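Local coordinates for protein drebrin (Homo sapiens, PDB 5Y1Z) that probably binds actin through its ADF-homology domain, which here binds ZMYND8 (protein kinase C-binding protein 1) and may hold that nuclear protein in the cytoplasm, at residues A[4-8]-A[106-110]; A[30-36]-A[64-70]; A[114-118]-A[131-135]. The contacts are given in a common frame with arbitrary orientation. Numbering follows the deposited sequence.

Contact 1: residues A[4-8]-A[106-110]; sequences AGVSF and KVAEF
Two phenylalanine rings form the apolar centre. Phe8 (chi1 m) and Phe110 (chi1 t) make an offset stack, with centroids 4.0 Å apart and planes at 6°. Phe8 CB comes within 3.4 Å of Phe110 CE1, and Phe110 CB lies 3.9 Å from the Phe8 centroid as a CH-pi contact over the ring face. Next to the stack, Phe8 CZ is 4.0 Å from Val107 CG2. Val6 CG2 reaches the same Val107 CG2 at 4.2 Å. The irregular 4-8 segment leads into helix 12-23 of the ADF-homology fold and lies along one side of helix 104-110. CA atoms pair Val6 with Lys106 (7.6 Å) and Phe8 with Phe110 (8.3 Å). The ZMYND8 chain packs on Phe8, Lys106, Glu109 and Phe110, so it belongs to that interface. Gly5 takes phi/psi 87/-160, angles that call for glycine. At the polar edge the extended Lys106 side chain lays CE 3.8 Å from Val6 CG1. Lys106 NZ gives a weak hydrogen bond to Val6 O (3.3 Å) and lies 3.0 Å from Ala4 O.

Contact 2: residues A[30-36]-A[64-70]; sequences DWALYTY and KVMYGFC
Strands 31-36 and 65-70 run antiparallel, their axes 4.6 Å apart at closest and at 158°. Both hydrogen-bonded pairs are complete. In Ala32-Phe69, Ala32 N donates to Phe69 O (2.9 Å) and Phe69 N to Ala32 O (2.8 Å). In Tyr34-Tyr67, Tyr34 N donates to Tyr67 O (2.9 Å) and Tyr67 N to Tyr34 O (2.8 Å). Trp31-Cys70 (CA-CA 4.2 Å) and Leu33-Gly68 (CA-CA 4.6 Å) are non-hydrogen-bonded pairs. They are neighbouring strands in the mixed sheet of the ADF-homology fold. On its other edge, 31-36 pairs with 43-49, where Asp30 and Trp31 face Gly49 in a classic beta bulge. Leu33 CD2 meets Met66 CE at 3.4 Å on the face with Trp31 and Thr35. Ala32, Tyr34, Tyr67 and Phe69 occupy the other face; Tyr34 and Phe69 pack on helix 12-23, and Tyr67 on Val107. Tyr34 OH is hydrogen-bonded to Leu15 O, Trp31 NE1 to Glu50 O and Asp30 OD1 to Gly52 N. Tyr36 OH and Tyr67 OH (both chi1 m) share a 2.6 Å hydrogen bond, and Tyr36 OH is also hydrogen-bonded to His103 ND1. Thr35 OG1 donates to Val65 O (2.9 Å). Lys64 NZ donates to Thr35 OG1 (3.1 Å) and Tyr36 O (3.0 Å).

Contact 3: residues A[114-118]-A[131-135]; sequences VDVIV and IGQRL
Arg134, Val116 and Val118 bury the most surface here. The Arg134 side chain is extended beyond chi1, which lies between wells at -112°, and runs beside the strand from Val116 toward Val118. Val116 CG2 is 4.2 Å from Arg134 CD and sits over one face of the guanidinium. Val118 CG2 lies 3.5 Å from Arg134 NH2 and 4.1 Å from Ile131 CG1. Val116 (chi1 p) and Val118 (chi1 t) both point toward the helix, while Ile117 between them points away to helix 104-110. This is how the C-terminal helix 128-134 packs on strand 116-120, an outermost strand of the ADF-homology sheet and parallel to 81-88. CA atoms pair Val116 with Leu135 (7.4 Å) and Val118 with Ile131 (8.0 Å), so strand and helix run in opposing senses. Leu135 N hydrogen-bonds to Ile131 O (3.2 Å) within the last turn. Leu135 (chi1 m) sends CD2 to within 3.7 Å of Val116 CG1 and 4.1 Å of Asp115 CB. Asp115 OD2 is hydrogen-bonded to Tyr82 N.

Overall arrangement
Contact 2 is central, its centre about 3 Å from the centre of the chain. The centres of contacts 1 and 3 lie about 12 and 13 Å from that point, and about 20 Å from each other. Along the chain contact 2 is nested in the loop closed by contact 1, and contact 3 opens later. Contact 1 packs on contact 2 through Val107 CG2 and Tyr67 CE2 (4.0 Å) and Val6 CG2 and Tyr36 CE2 (4.0 Å). Phe69 CE1 meets Val114 CG2 (3.9 Å) between contacts 2 and 3. Ala108 CB to Ile117 CD1 (4.0 Å) joins contacts 1 and 3. Among the three, contact 1 alone touches the ZMYND8 chain.

Contact 1: residues A[4-8]-A[106-110]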
loop_
_atom_site.group_PDB
_atom_site.type_symbol
_atom_site.label_atom_id
_atom_site.label_comp_id
_atom_site.label_asym_id
_atom_site.label_seq_id
_atom_site.Cartn_x
_atom_site.Cartn_y
_atom_site.Cartn_z
ATOM N N ALA A 4 -5.058 2.981 4.333
ATOM C CA ALA A 4 -3.613 2.828 4.429
ATOM C C ALA A 4 -3.212 1.366 4.515
ATOM O O ALA A 4 -2.105 1.003 4.098
ATOM C CB ALA A 4 -3.075 3.600 5.638
ATOM N N GLY A 5 -4.071 0.517 5.072
ATOM C CA GLY A 5 -3.726 -0.884 5.232
ATOM C C GLY A 5 -2.975 -1.117 6.528
ATOM O O GLY A 5 -3.014 -0.306 7.457
ATOM N N VAL A 6 -2.260 -2.245 6.580
ATOM C CA VAL A 6 -1.430 -2.537 7.742
ATOM C C VAL A 6 -0.510 -1.360 8.044
ATOM O O VAL A 6 0.049 -0.735 7.143
ATOM C CB VAL A 6 -0.651 -3.848 7.539
ATOM C CG1 VAL A 6 0.445 -3.686 6.523
ATOM C CG2 VAL A 6 -0.064 -4.308 8.901
ATOM N N SER A 7 -0.424 -1.005 9.310
ATOM C CA SER A 7 0.444 0.055 9.779
ATOM C C SER A 7 1.480 -0.492 10.756
ATOM O O SER A 7 1.183 -1.365 11.579
ATOM C CB SER A 7 -0.365 1.139 10.458
ATOM O OG SER A 7 0.434 1.794 11.426
ATOM N N PHE A 8 2.704 0.013 10.660
ATOM C CA PHE A 8 3.729 -0.336 11.631
ATOM C C PHE A 8 4.194 0.868 12.440
ATOM O O PHE A 8 5.280 0.822 13.021
ATOM C CB PHE A 8 4.920 -0.995 10.948
ATOM C CG PHE A 8 4.546 -2.071 9.974
ATOM C CD1 PHE A 8 4.325 -3.365 10.399
ATOM C CD2 PHE A 8 4.411 -1.794 8.634
ATOM C CE1 PHE A 8 3.983 -4.350 9.475
ATOM C CE2 PHE A 8 4.063 -2.782 7.719
ATOM C CZ PHE A 8 3.848 -4.039 8.127
ATOM N N LYS A 106 3.305 -6.877 2.645
ATOM C CA LYS A 106 3.847 -5.733 3.363
ATOM C C LYS A 106 4.423 -6.148 4.726
ATOM O O LYS A 106 5.466 -5.630 5.146
ATOM C CB LYS A 106 2.738 -4.692 3.473
ATOM C CG LYS A 106 3.157 -3.263 3.658
ATOM C CD LYS A 106 2.011 -2.405 3.215
ATOM C CE LYS A 106 1.835 -1.189 4.083
ATOM N NZ LYS A 106 0.440 -0.653 3.881
ATOM N N VAL A 107 3.782 -7.102 5.417
ATOM C CA VAL A 107 4.346 -7.621 6.666
ATOM C C VAL A 107 5.668 -8.351 6.410
ATOM O O VAL A 107 6.648 -8.164 7.143
ATOM C CB VAL A 107 3.332 -8.535 7.375
ATOM C CG1 VAL A 107 4.025 -9.329 8.483
ATOM C CG2 VAL A 107 2.185 -7.708 7.954
ATOM N N ALA A 108 5.724 -9.196 5.375
ATOM C CA ALA A 108 6.977 -9.877 5.054
ATOM C C ALA A 108 8.056 -8.883 4.686
ATOM O O ALA A 108 9.242 -9.103 4.966
ATOM C CB ALA A 108 6.778 -10.875 3.917
ATOM N N GLU A 109 7.668 -7.783 4.063
ATOM C CA GLU A 109 8.660 -6.787 3.710
ATOM C C GLU A 109 9.144 -6.060 4.947
ATOM O O GLU A 109 10.308 -5.645 5.010
ATOM C CB GLU A 109 8.057 -5.798 2.712
ATOM C CG GLU A 109 9.049 -4.895 2.074
ATOM C CD GLU A 109 10.057 -5.656 1.256
ATOM O OE1 GLU A 109 9.749 -6.799 0.861
ATOM O OE2 GLU A 109 11.152 -5.110 0.993
ATOM N N PHE A 110 8.274 -5.938 5.953
ATOM C CA PHE A 110 8.663 -5.243 7.168
ATOM C C PHE A 110 9.673 -6.060 7.961
ATOM O O PHE A 110 10.707 -5.533 8.395
ATOM C CB PHE A 110 7.423 -4.905 7.997
ATOM C CG PHE A 110 7.725 -4.113 9.237
ATOM C CD1 PHE A 110 7.846 -2.720 9.175
ATOM C CD2 PHE A 110 7.837 -4.737 10.471
ATOM C CE1 PHE A 110 8.128 -1.969 10.300
ATOM C CE2 PHE A 110 8.109 -3.982 11.609
ATOM C CZ PHE A 110 8.250 -2.592 11.510
#

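Contact 2: residues A[30-36]-A[64-70]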
loop_
_atom_site.group_PDB
_atom_site.type_symbol
_atom_site.label_atom_id
_atom_site.label_comp_id
_atom_site.label_asym_id
_atom_site.label_seq_id
_atom_site.Cartn_x
_atom_site.Cartn_y
_atom_site.Cartn_z
ATOM N N ASP A 30 13.103 -17.646 19.664
ATOM C CA ASP A 30 13.128 -17.944 18.244
ATOM C C ASP A 30 11.759 -17.758 17.613
ATOM O O ASP A 30 11.570 -18.155 16.453
ATOM C CB ASP A 30 13.645 -19.368 17.973
ATOM C CG ASP A 30 12.805 -20.462 18.641
ATOM O OD1 ASP A 30 11.827 -20.159 19.352
ATOM O OD2 ASP A 30 13.145 -21.650 18.450
ATOM N N TRP A 31 10.808 -17.152 18.323
ATOM C CA TRP A 31 9.585 -16.792 17.629
ATOM C C TRP A 31 8.998 -15.527 18.227
ATOM O O TRP A 31 9.189 -15.223 19.410
ATOM C CB TRP A 31 8.542 -17.920 17.652
ATOM C CG TRP A 31 7.997 -18.263 19.013
ATOM C CD1 TRP A 31 8.430 -19.258 19.833
ATOM C CD2 TRP A 31 6.908 -17.628 19.694
ATOM N NE1 TRP A 31 7.691 -19.279 20.997
ATOM C CE2 TRP A 31 6.748 -18.290 20.938
ATOM C CE3 TRP A 31 6.062 -16.557 19.384
ATOM C CZ2 TRP A 31 5.770 -17.928 21.865
ATOM C CZ3 TRP A 31 5.086 -16.189 20.309
ATOM C CH2 TRP A 31 4.949 -16.880 21.539
ATOM N N ALA A 32 8.295 -14.787 17.368
ATOM C CA ALA A 32 7.520 -13.620 17.746
ATOM C C ALA A 32 6.168 -13.704 17.040
ATOM O O ALA A 32 6.047 -14.288 15.963
ATOM C CB ALA A 32 8.272 -12.315 17.425
ATOM N N LEU A 33 5.132 -13.192 17.698
ATOM C CA LEU A 33 3.758 -13.304 17.228
ATOM C C LEU A 33 3.130 -11.920 17.273
ATOM O O LEU A 33 3.011 -11.320 18.359
ATOM C CB LEU A 33 2.964 -14.289 18.104
ATOM C CG LEU A 33 1.489 -14.406 17.773
ATOM C CD1 LEU A 33 1.351 -14.999 16.373
ATOM C CD2 LEU A 33 0.802 -15.256 18.831
ATOM N N TYR A 34 2.660 -11.453 16.117
ATOM C CA TYR A 34 2.022 -10.145 15.959
ATOM C C TYR A 34 0.564 -10.269 15.521
ATOM O O TYR A 34 0.137 -11.294 14.985
ATOM C CB TYR A 34 2.767 -9.278 14.931
ATOM C CG TYR A 34 4.270 -9.241 15.092
ATOM C CD1 TYR A 34 4.858 -8.291 15.922
ATOM C CD2 TYR A 34 5.102 -10.132 14.416
ATOM C CE1 TYR A 34 6.214 -8.219 16.087
ATOM C CE2 TYR A 34 6.488 -10.065 14.581
ATOM C CZ TYR A 34 7.028 -9.097 15.422
ATOM O OH TYR A 34 8.381 -8.980 15.631
ATOM N N THR A 35 -0.210 -9.217 15.774
ATOM C CA THR A 35 -1.635 -9.214 15.454
ATOM C C THR A 35 -2.103 -7.767 15.355
ATOM O O THR A 35 -1.369 -6.833 15.693
ATOM C CB THR A 35 -2.462 -9.995 16.486
ATOM O OG1 THR A 35 -3.813 -10.129 16.018
ATOM C CG2 THR A 35 -2.456 -9.286 17.839
ATOM N N TYR A 36 -3.348 -7.583 14.926
ATOM C CA TYR A 36 -3.866 -6.225 14.835
ATOM C C TYR A 36 -4.437 -5.745 16.164
ATOM O O TYR A 36 -4.981 -6.523 16.951
ATOM C CB TYR A 36 -4.937 -6.120 13.744
ATOM C CG TYR A 36 -4.451 -6.528 12.373
ATOM C CD1 TYR A 36 -4.481 -7.847 11.962
ATOM C CD2 TYR A 36 -3.945 -5.580 11.483
ATOM C CE1 TYR A 36 -4.019 -8.217 10.718
ATOM C CE2 TYR A 36 -3.488 -5.953 10.222
ATOM C CZ TYR A 36 -3.522 -7.269 9.860
ATOM O OH TYR A 36 -3.073 -7.610 8.610
ATOM N N LYS A 64 -8.779 -14.109 15.422
ATOM C CA LYS A 64 -7.843 -13.080 14.994
ATOM C C LYS A 64 -7.039 -13.496 13.771
ATOM O O LYS A 64 -6.782 -14.676 13.535
ATOM C CB LYS A 64 -6.877 -12.690 16.132
ATOM C CG LYS A 64 -7.589 -12.028 17.318
ATOM C CD LYS A 64 -6.659 -11.126 18.120
ATOM C CE LYS A 64 -7.016 -9.645 17.939
ATOM N NZ LYS A 64 -6.623 -9.040 16.577
ATOM N N VAL A 65 -6.669 -12.493 12.987
ATOM C CA VAL A 65 -5.599 -12.586 12.004
ATOM C C VAL A 65 -4.287 -12.274 12.710
ATOM O O VAL A 65 -4.171 -11.255 13.394
ATOM C CB VAL A 65 -5.852 -11.609 10.846
ATOM C CG1 VAL A 65 -4.702 -11.632 9.873
ATOM C CG2 VAL A 65 -7.165 -11.957 10.149
ATOM N N MET A 66 -3.309 -13.167 12.594
ATOM C CA MET A 66 -2.028 -12.987 13.277
ATOM C C MET A 66 -0.881 -13.396 12.350
ATOM O O MET A 66 -1.063 -14.157 11.389
ATOM C CB MET A 66 -1.985 -13.780 14.599
ATOM C CG MET A 66 -3.201 -13.563 15.502
ATOM S SD MET A 66 -3.120 -14.302 17.169
ATOM C CE MET A 66 -1.951 -15.540 16.900
ATOM N N TYR A 67 0.318 -12.890 12.648
ATOM C CA TYR A 67 1.514 -13.170 11.854
ATOM C C TYR A 67 2.600 -13.724 12.765
ATOM O O TYR A 67 3.016 -13.057 13.719
ATOM C CB TYR A 67 1.990 -11.909 11.112
ATOM C CG TYR A 67 0.917 -11.341 10.219
ATOM C CD1 TYR A 67 0.557 -11.998 9.044
ATOM C CD2 TYR A 67 0.226 -10.185 10.564
ATOM C CE1 TYR A 67 -0.442 -11.520 8.226
ATOM C CE2 TYR A 67 -0.786 -9.689 9.744
ATOM C CZ TYR A 67 -1.116 -10.365 8.574
ATOM O OH TYR A 67 -2.124 -9.905 7.738
ATOM N N GLY A 68 3.057 -14.940 12.471
ATOM C CA GLY A 68 4.066 -15.585 13.294
ATOM C C GLY A 68 5.428 -15.623 12.638
ATOM O O GLY A 68 5.576 -16.123 11.528
ATOM N N PHE A 69 6.429 -15.056 13.275
ATOM C CA PHE A 69 7.756 -14.975 12.689
ATOM C C PHE A 69 8.640 -15.877 13.528
ATOM O O PHE A 69 8.974 -15.546 14.674
ATOM C CB PHE A 69 8.274 -13.541 12.655
ATOM C CG PHE A 69 9.615 -13.394 11.990
ATOM C CD1 PHE A 69 9.720 -13.290 10.617
ATOM C CD2 PHE A 69 10.785 -13.360 12.746
ATOM C CE1 PHE A 69 10.981 -13.136 10.012
ATOM C CE2 PHE A 69 12.029 -13.216 12.144
ATOM C CZ PHE A 69 12.128 -13.108 10.785
ATOM N N CYS A 70 9.006 -17.015 12.955
ATOM C CA CYS A 70 9.749 -18.030 13.671
ATOM C C CYS A 70 11.051 -18.357 12.946
ATOM O O CYS A 70 11.063 -18.594 11.730
ATOM C CB CYS A 70 8.885 -19.270 13.838
ATOM S SG CYS A 70 9.662 -20.562 14.805
#

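Contact 3: residues A[114-118]-A[131-135]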
loop_
_atom_site.group_PDB
_atom_site.type_symbol
_atom_site.label_atom_id
_atom_site.label_comp_id
_atom_site.label_asym_id
_atom_site.label_seq_id
_atom_site.Cartn_x
_atom_site.Cartn_y
_atom_site.Cartn_z
ATOM N N VAL A 114 12.179 -12.993 5.371
ATOM C CA VAL A 114 11.262 -14.120 5.409
ATOM C C VAL A 114 11.656 -15.112 4.330
ATOM O O VAL A 114 11.769 -14.766 3.147
ATOM C CB VAL A 114 9.817 -13.643 5.220
ATOM C CG1 VAL A 114 8.914 -14.810 4.945
ATOM C CG2 VAL A 114 9.354 -12.904 6.454
ATOM N N ASP A 115 11.859 -16.357 4.726
ATOM C CA ASP A 115 12.236 -17.349 3.738
ATOM C C ASP A 115 11.036 -18.095 3.171
ATOM O O ASP A 115 11.023 -18.401 1.976
ATOM C CB ASP A 115 13.250 -18.332 4.340
ATOM C CG ASP A 115 14.629 -17.711 4.498
ATOM O OD1 ASP A 115 15.114 -17.105 3.521
ATOM O OD2 ASP A 115 15.231 -17.829 5.587
ATOM N N VAL A 116 9.995 -18.341 3.964
ATOM C CA VAL A 116 8.795 -18.976 3.423
ATOM C C VAL A 116 7.582 -18.448 4.167
ATOM O O VAL A 116 7.647 -18.163 5.366
ATOM C CB VAL A 116 8.856 -20.523 3.501
ATOM C CG1 VAL A 116 8.931 -20.980 4.924
ATOM C CG2 VAL A 116 7.607 -21.128 2.880
ATOM N N ILE A 117 6.469 -18.302 3.447
ATOM C CA ILE A 117 5.208 -17.889 4.043
ATOM C C ILE A 117 4.274 -19.082 4.028
ATOM O O ILE A 117 4.075 -19.706 2.980
ATOM C CB ILE A 117 4.578 -16.700 3.309
ATOM C CG1 ILE A 117 5.501 -15.496 3.388
ATOM C CG2 ILE A 117 3.238 -16.361 3.960
ATOM C CD1 ILE A 117 4.834 -14.228 2.950
ATOM N N VAL A 118 3.695 -19.387 5.186
ATOM C CA VAL A 118 2.829 -20.545 5.377
ATOM C C VAL A 118 1.449 -20.059 5.824
ATOM O O VAL A 118 1.320 -19.463 6.898
ATOM C CB VAL A 118 3.438 -21.501 6.412
ATOM C CG1 VAL A 118 2.508 -22.640 6.729
ATOM C CG2 VAL A 118 4.780 -21.996 5.923
ATOM N N ILE A 131 7.034 -27.918 7.140
ATOM C CA ILE A 131 7.734 -26.650 6.953
ATOM C C ILE A 131 9.232 -26.887 6.731
ATOM O O ILE A 131 9.847 -26.269 5.853
ATOM C CB ILE A 131 7.467 -25.716 8.148
ATOM C CG1 ILE A 131 6.028 -25.195 8.095
ATOM C CG2 ILE A 131 8.464 -24.567 8.171
ATOM C CD1 ILE A 131 5.564 -24.509 9.348
ATOM N N GLY A 132 9.837 -27.791 7.510
ATOM C CA GLY A 132 11.258 -28.054 7.334
ATOM C C GLY A 132 11.594 -28.552 5.941
ATOM O O GLY A 132 12.517 -28.048 5.293
ATOM N N GLN A 133 10.817 -29.519 5.439
ATOM C CA GLN A 133 11.037 -30.017 4.085
ATOM C C GLN A 133 10.867 -28.901 3.064
ATOM O O GLN A 133 11.569 -28.870 2.048
ATOM C CB GLN A 133 10.095 -31.184 3.779
ATOM N N ARG A 134 9.940 -27.971 3.320
ATOM C CA ARG A 134 9.749 -26.852 2.396
ATOM C C ARG A 134 11.022 -26.032 2.225
ATOM O O ARG A 134 11.299 -25.522 1.133
ATOM C CB ARG A 134 8.625 -25.948 2.887
ATOM C CG ARG A 134 7.404 -25.969 2.011
ATOM C CD ARG A 134 6.316 -25.114 2.604
ATOM N NE ARG A 134 5.446 -24.564 1.576
ATOM C CZ ARG A 134 4.308 -23.932 1.832
ATOM N NH1 ARG A 134 3.565 -23.465 0.837
ATOM N NH2 ARG A 134 3.917 -23.771 3.085
ATOM N N LEU A 135 11.803 -25.879 3.288
ATOM C CA LEU A 135 13.005 -25.063 3.229
ATOM C C LEU A 135 14.193 -25.771 2.559
ATOM O O LEU A 135 14.207 -26.994 2.374
ATOM C CB LEU A 135 13.372 -24.602 4.638
ATOM C CG LEU A 135 12.285 -23.780 5.352
ATOM C CD1 LEU A 135 12.329 -23.943 6.865
ATOM C CD2 LEU A 135 12.381 -22.313 4.991
#